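Side-chain contacts in UBP3-associated protein BRE5 (PDB 2QIY), which acts with UBP3 in de-ubiquitination, cleaving ubiquitin and leading to mono-ubiquitination of sec23, and is represented here by its N-terminal NTF2-like domain: residues A[16-19]-A[20-24]; A[77-80]-A[81-85]. One frame throughout, in Å; residues are numbered along the deposited sequence.

Interaction 1 (A[16-19]-A[20-24])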
loop_
_atom_site.group_PDB
_atom_site.type_symbol
_atom_site.label_atom_id
_atom_site.label_comp_id
_atom_site.label_asym_id
_atom_site.label_seq_id
_atom_site.Cartn_x
_atom_site.Cartn_y
_atom_site.Cartn_z
ATOM N N PHE A 16 -4.379 -10.331 -11.047
ATOM C CA PHE A 16 -3.085 -10.641 -11.624
ATOM C C PHE A 16 -3.005 -10.125 -13.061
ATOM O O PHE A 16 -2.008 -9.479 -13.431
ATOM C CB PHE A 16 -2.791 -12.136 -11.542
ATOM C CG PHE A 16 -1.403 -12.494 -11.972
ATOM C CD1 PHE A 16 -0.359 -12.506 -11.051
ATOM C CD2 PHE A 16 -1.137 -12.831 -13.304
ATOM C CE1 PHE A 16 0.938 -12.847 -11.447
ATOM C CE2 PHE A 16 0.153 -13.176 -13.714
ATOM C CZ PHE A 16 1.196 -13.184 -12.783
ATOM N N ALA A 17 -4.065 -10.361 -13.839
ATOM C CA ALA A 17 -4.161 -9.857 -15.216
ATOM C C ALA A 17 -4.150 -8.337 -15.250
ATOM O O ALA A 17 -3.464 -7.739 -16.087
ATOM C CB ALA A 17 -5.408 -10.401 -15.924
ATOM N N PHE A 18 -4.900 -7.716 -14.343
ATOM C CA PHE A 18 -4.923 -6.262 -14.283
ATOM C C PHE A 18 -3.525 -5.677 -14.129
ATOM O O PHE A 18 -3.141 -4.746 -14.850
ATOM C CB PHE A 18 -5.794 -5.718 -13.145
ATOM C CG PHE A 18 -5.596 -4.259 -12.955
ATOM C CD1 PHE A 18 -4.732 -3.788 -11.974
ATOM C CD2 PHE A 18 -6.165 -3.353 -13.851
ATOM C CE1 PHE A 18 -4.476 -2.421 -11.849
ATOM C CE2 PHE A 18 -5.915 -1.979 -13.745
ATOM C CZ PHE A 18 -5.065 -1.512 -12.731
ATOM N N LEU A 19 -2.775 -6.192 -13.162
ATOM C CA LEU A 19 -1.469 -5.617 -12.849
ATOM C C LEU A 19 -0.518 -5.853 -14.004
ATOM O O LEU A 19 0.212 -4.949 -14.414
ATOM C CB LEU A 19 -0.905 -6.261 -11.591
ATOM C CG LEU A 19 -0.951 -5.654 -10.183
ATOM C CD1 LEU A 19 -1.592 -4.268 -10.012
ATOM C CD2 LEU A 19 -1.334 -6.662 -9.134
ATOM N N GLN A 20 -0.524 -7.074 -14.539
ATOM C CA GLN A 20 0.386 -7.376 -15.646
ATOM C C GLN A 20 0.084 -6.474 -16.841
ATOM O O GLN A 20 0.996 -5.869 -17.403
ATOM C CB GLN A 20 0.384 -8.869 -16.005
ATOM C CG GLN A 20 1.716 -9.273 -16.647
ATOM C CD GLN A 20 1.921 -10.780 -16.779
ATOM O OE1 GLN A 20 1.138 -11.586 -16.277
ATOM N NE2 GLN A 20 2.996 -11.160 -17.465
ATOM N N ASN A 21 -1.199 -6.330 -17.174
ATOM C CA ASN A 21 -1.630 -5.455 -18.274
ATOM C C ASN A 21 -1.301 -3.968 -18.082
ATOM O O ASN A 21 -0.854 -3.301 -19.025
ATOM C CB ASN A 21 -3.116 -5.648 -18.577
ATOM C CG ASN A 21 -3.416 -7.020 -19.179
ATOM O OD1 ASN A 21 -2.553 -7.639 -19.809
ATOM N ND2 ASN A 21 -4.638 -7.501 -18.982
ATOM N N TYR A 22 -1.489 -3.476 -16.858
ATOM C CA TYR A 22 -1.180 -2.091 -16.484
ATOM C C TYR A 22 0.302 -1.747 -16.689
ATOM O O TYR A 22 0.631 -0.743 -17.320
ATOM C CB TYR A 22 -1.549 -1.896 -15.015
ATOM C CG TYR A 22 -1.180 -0.566 -14.414
ATOM C CD1 TYR A 22 -2.059 0.505 -14.473
ATOM C CD2 TYR A 22 0.030 -0.391 -13.738
ATOM C CE1 TYR A 22 -1.733 1.728 -13.885
ATOM C CE2 TYR A 22 0.373 0.835 -13.136
ATOM C CZ TYR A 22 -0.514 1.894 -13.221
ATOM O OH TYR A 22 -0.188 3.096 -12.643
ATOM N N TYR A 23 1.198 -2.573 -16.155
ATOM C CA TYR A 23 2.620 -2.242 -16.275
ATOM C C TYR A 23 3.147 -2.432 -17.675
ATOM O O TYR A 23 4.025 -1.688 -18.125
ATOM C CB TYR A 23 3.472 -2.989 -15.258
ATOM C CG TYR A 23 3.177 -2.607 -13.825
ATOM C CD1 TYR A 23 3.491 -1.333 -13.325
ATOM C CD2 TYR A 23 2.596 -3.532 -12.953
ATOM C CE1 TYR A 23 3.207 -0.988 -11.980
ATOM C CE2 TYR A 23 2.331 -3.210 -11.626
ATOM C CZ TYR A 23 2.631 -1.943 -11.146
ATOM O OH TYR A 23 2.364 -1.636 -9.835
ATOM N N GLU A 24 2.586 -3.390 -18.398
ATOM C CA GLU A 24 3.069 -3.626 -19.736
ATOM C C GLU A 24 2.579 -2.544 -20.690
ATOM O O GLU A 24 3.276 -2.220 -21.649
ATOM C CB GLU A 24 2.750 -5.042 -20.190
ATOM C CG GLU A 24 3.610 -6.094 -19.455
ATOM C CD GLU A 24 3.252 -7.530 -19.829
ATOM O OE1 GLU A 24 2.180 -7.744 -20.442
ATOM O OE2 GLU A 24 4.063 -8.445 -19.535
#
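The long helix 11-28 of the NTF2-like domain carries this contact, and across one of its turns F18 meets Y22 while F16 meets Q20. Four successive i to i+4 backbone bonds define the turn, from Q20 N to F16 O through Y23 N to L19 O. F18 and Y22 run side by side; with both CG atoms anti to the backbone N, the rings leave the helix in the same direction. F18 CZ comes 4.0 Å from Y22 CD1, and the planes, 34° apart, make an oblique pair. One face of the F18 ring also receives Y22 CB near its rim. Q20 reaches F16 by its amide: OE1 lies 3.2 Å from F16 CE2, the amide plane turned 86° from the ring. L19 CG rests 4.3 Å from Y23 CE2. Beyond the helix, Y22 OH is hydrogen-bonded to D142, and F126 of strand 120-130 packs edge-to-face against both F18 and Y22. Thus F18, L19, Y22 and Y23 face the curved sheet through strands 85-97, 103-114, 120-130 and 137-147. F16 packs on I92 of strand 85-97, and F16, Q20 and Y23 also meet apolar side chains of a chain of another protein.

Interaction 2 (A[77-80]-A[81-85])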
loop_
_atom_site.group_PDB
_atom_site.type_symbol
_atom_site.label_atom_id
_atom_site.label_comp_id
_atom_site.label_asym_id
_atom_site.label_seq_id
_atom_site.Cartn_x
_atom_site.Cartn_y
_atom_site.Cartn_z
ATOM N N ARG A 77 3.313 13.414 -21.439
ATOM C CA ARG A 77 4.481 14.301 -21.274
ATOM C C ARG A 77 5.728 13.516 -20.887
ATOM O O ARG A 77 6.857 13.924 -21.192
ATOM C CB ARG A 77 4.215 15.373 -20.219
ATOM N N ASN A 78 5.506 12.394 -20.208
ATOM C CA ASN A 78 6.582 11.570 -19.679
ATOM C C ASN A 78 6.753 10.277 -20.447
ATOM O O ASN A 78 7.322 9.305 -19.926
ATOM C CB ASN A 78 6.294 11.271 -18.208
ATOM C CG ASN A 78 6.456 12.494 -17.363
ATOM O OD1 ASN A 78 7.542 13.072 -17.330
ATOM N ND2 ASN A 78 5.379 12.936 -16.709
ATOM N N ASP A 79 6.305 10.290 -21.701
ATOM C CA ASP A 79 6.267 9.087 -22.533
ATOM C C ASP A 79 7.588 8.287 -22.504
ATOM O O ASP A 79 7.589 7.086 -22.231
ATOM C CB ASP A 79 5.891 9.458 -23.980
ATOM C CG ASP A 79 5.452 8.259 -24.801
ATOM O OD1 ASP A 79 6.339 7.494 -25.203
ATOM O OD2 ASP A 79 4.225 8.107 -25.066
ATOM N N ALA A 80 8.708 8.948 -22.808
ATOM C CA ALA A 80 9.988 8.251 -22.907
ATOM C C ALA A 80 10.370 7.563 -21.596
ATOM O O ALA A 80 10.800 6.390 -21.574
ATOM C CB ALA A 80 11.083 9.222 -23.355
ATOM N N LYS A 81 10.209 8.293 -20.497
ATOM C CA LYS A 81 10.514 7.770 -19.160
ATOM C C LYS A 81 9.597 6.612 -18.777
ATOM O O LYS A 81 10.047 5.585 -18.305
ATOM C CB LYS A 81 10.382 8.881 -18.122
ATOM C CG LYS A 81 11.693 9.439 -17.638
ATOM C CD LYS A 81 12.326 8.464 -16.647
ATOM C CE LYS A 81 13.850 8.527 -16.698
ATOM N NZ LYS A 81 14.491 7.415 -15.928
ATOM N N VAL A 82 8.302 6.784 -19.019
ATOM C CA VAL A 82 7.300 5.796 -18.656
ATOM C C VAL A 82 7.585 4.487 -19.425
ATOM O O VAL A 82 7.502 3.389 -18.861
ATOM C CB VAL A 82 5.849 6.347 -18.913
ATOM C CG1 VAL A 82 4.830 5.221 -18.828
ATOM C CG2 VAL A 82 5.512 7.490 -17.916
ATOM N N ARG A 83 7.992 4.606 -20.692
ATOM C CA ARG A 83 8.283 3.436 -21.518
ATOM C C ARG A 83 9.431 2.598 -20.949
ATOM O O ARG A 83 9.617 1.429 -21.316
ATOM C CB ARG A 83 8.648 3.886 -22.937
ATOM C CG ARG A 83 7.436 4.224 -23.795
ATOM C CD ARG A 83 7.857 4.629 -25.218
ATOM N NE ARG A 83 6.681 4.930 -26.048
ATOM C CZ ARG A 83 6.145 4.072 -26.908
ATOM N NH1 ARG A 83 6.706 2.883 -27.082
ATOM N NH2 ARG A 83 5.072 4.412 -27.628
ATOM N N SER A 84 10.231 3.213 -20.091
ATOM C CA SER A 84 11.442 2.559 -19.596
ATOM C C SER A 84 11.230 1.959 -18.201
ATOM O O SER A 84 12.171 1.442 -17.607
ATOM C CB SER A 84 12.626 3.529 -19.616
ATOM O OG SER A 84 12.538 4.505 -18.582
ATOM N N LEU A 85 9.983 1.991 -17.713
ATOM C CA LEU A 85 9.672 1.495 -16.368
ATOM C C LEU A 85 9.732 -0.026 -16.342
ATOM O O LEU A 85 9.241 -0.692 -17.253
ATOM C CB LEU A 85 8.304 2.004 -15.916
ATOM C CG LEU A 85 7.809 1.614 -14.513
ATOM C CD1 LEU A 85 6.860 2.664 -13.932
ATOM C CD2 LEU A 85 7.140 0.220 -14.546
HETATM O O HOH W 1 3.548 6.815 -27.252
#
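D79 and R83, one helical turn apart, are joined by a salt bridge on the outer side of the short helix 79-82. R83 NE donates to D79 OD1 over 2.7 Å. The oxygen accepts through its syn lone pair and lies only 3° out of the guanidinium plane, so the arginine is met at its edge, while the carboxylate and guanidinium planes stand 31° apart. D79 has CG anti to the backbone N (chi1 -164°), and R83, extended from CG to NE, carries its guanidinium back along the helix to meet it. A water closes a second link: it donates to D79 OD2 at 2.6 Å and accepts from R83 NH2 at 2.9 Å, so both carboxylate oxygens are engaged. Replacing D79 with an alanine would remove both acceptors and would probably leave the R83 guanidinium without its charge partner and freer to turn. The backbone supports the same pairing, since R83 N donates to D79 O. A80 contributes chiefly its carbonyl, whose O lies 3.6 Å from R83 CB. K81 sets its CB 3.6 Å from N78 O, and its chain, bent at chi2 and chi3, touches W114 of strand 103-114. V82 CG2 lies 3.9 Å from N78 CB, and N78 OD1 and ND2 are held by Q49 and F74. K81 O accepts from S84 OG at 2.7 Å and also from S84 N. An i to i+4 acid-base pair on helix 79-82, whose last residue V82 also opens a type I turn to L85, thus joins that helix to strand 85-97, an outermost strand of this chain's sheet in the NTF2-like domain.

How the interactions relate
The centre of interaction 1 (16-19 with 20-24) lies about 9 Å from the centre of the chain, that of interaction 2 (77-80 with 81-85) about 13 Å, a difference matched by their chemistry. Both are partly buried, with three buried and two exposed residues against two and three. The first rests on aromatic and aliphatic side chains, the second on a charged pair and a water. Each belongs to a different helix, 11-28 and 79-82, yet both serve the same sheet: strand 85-97 is packed by the former and begins shortly after the latter. Their centres are about 17 Å apart, but Y23 CD1 approaches L85 CD2 at 4.2 Å, and M26 of helix 11-28 contacts V82 and L85.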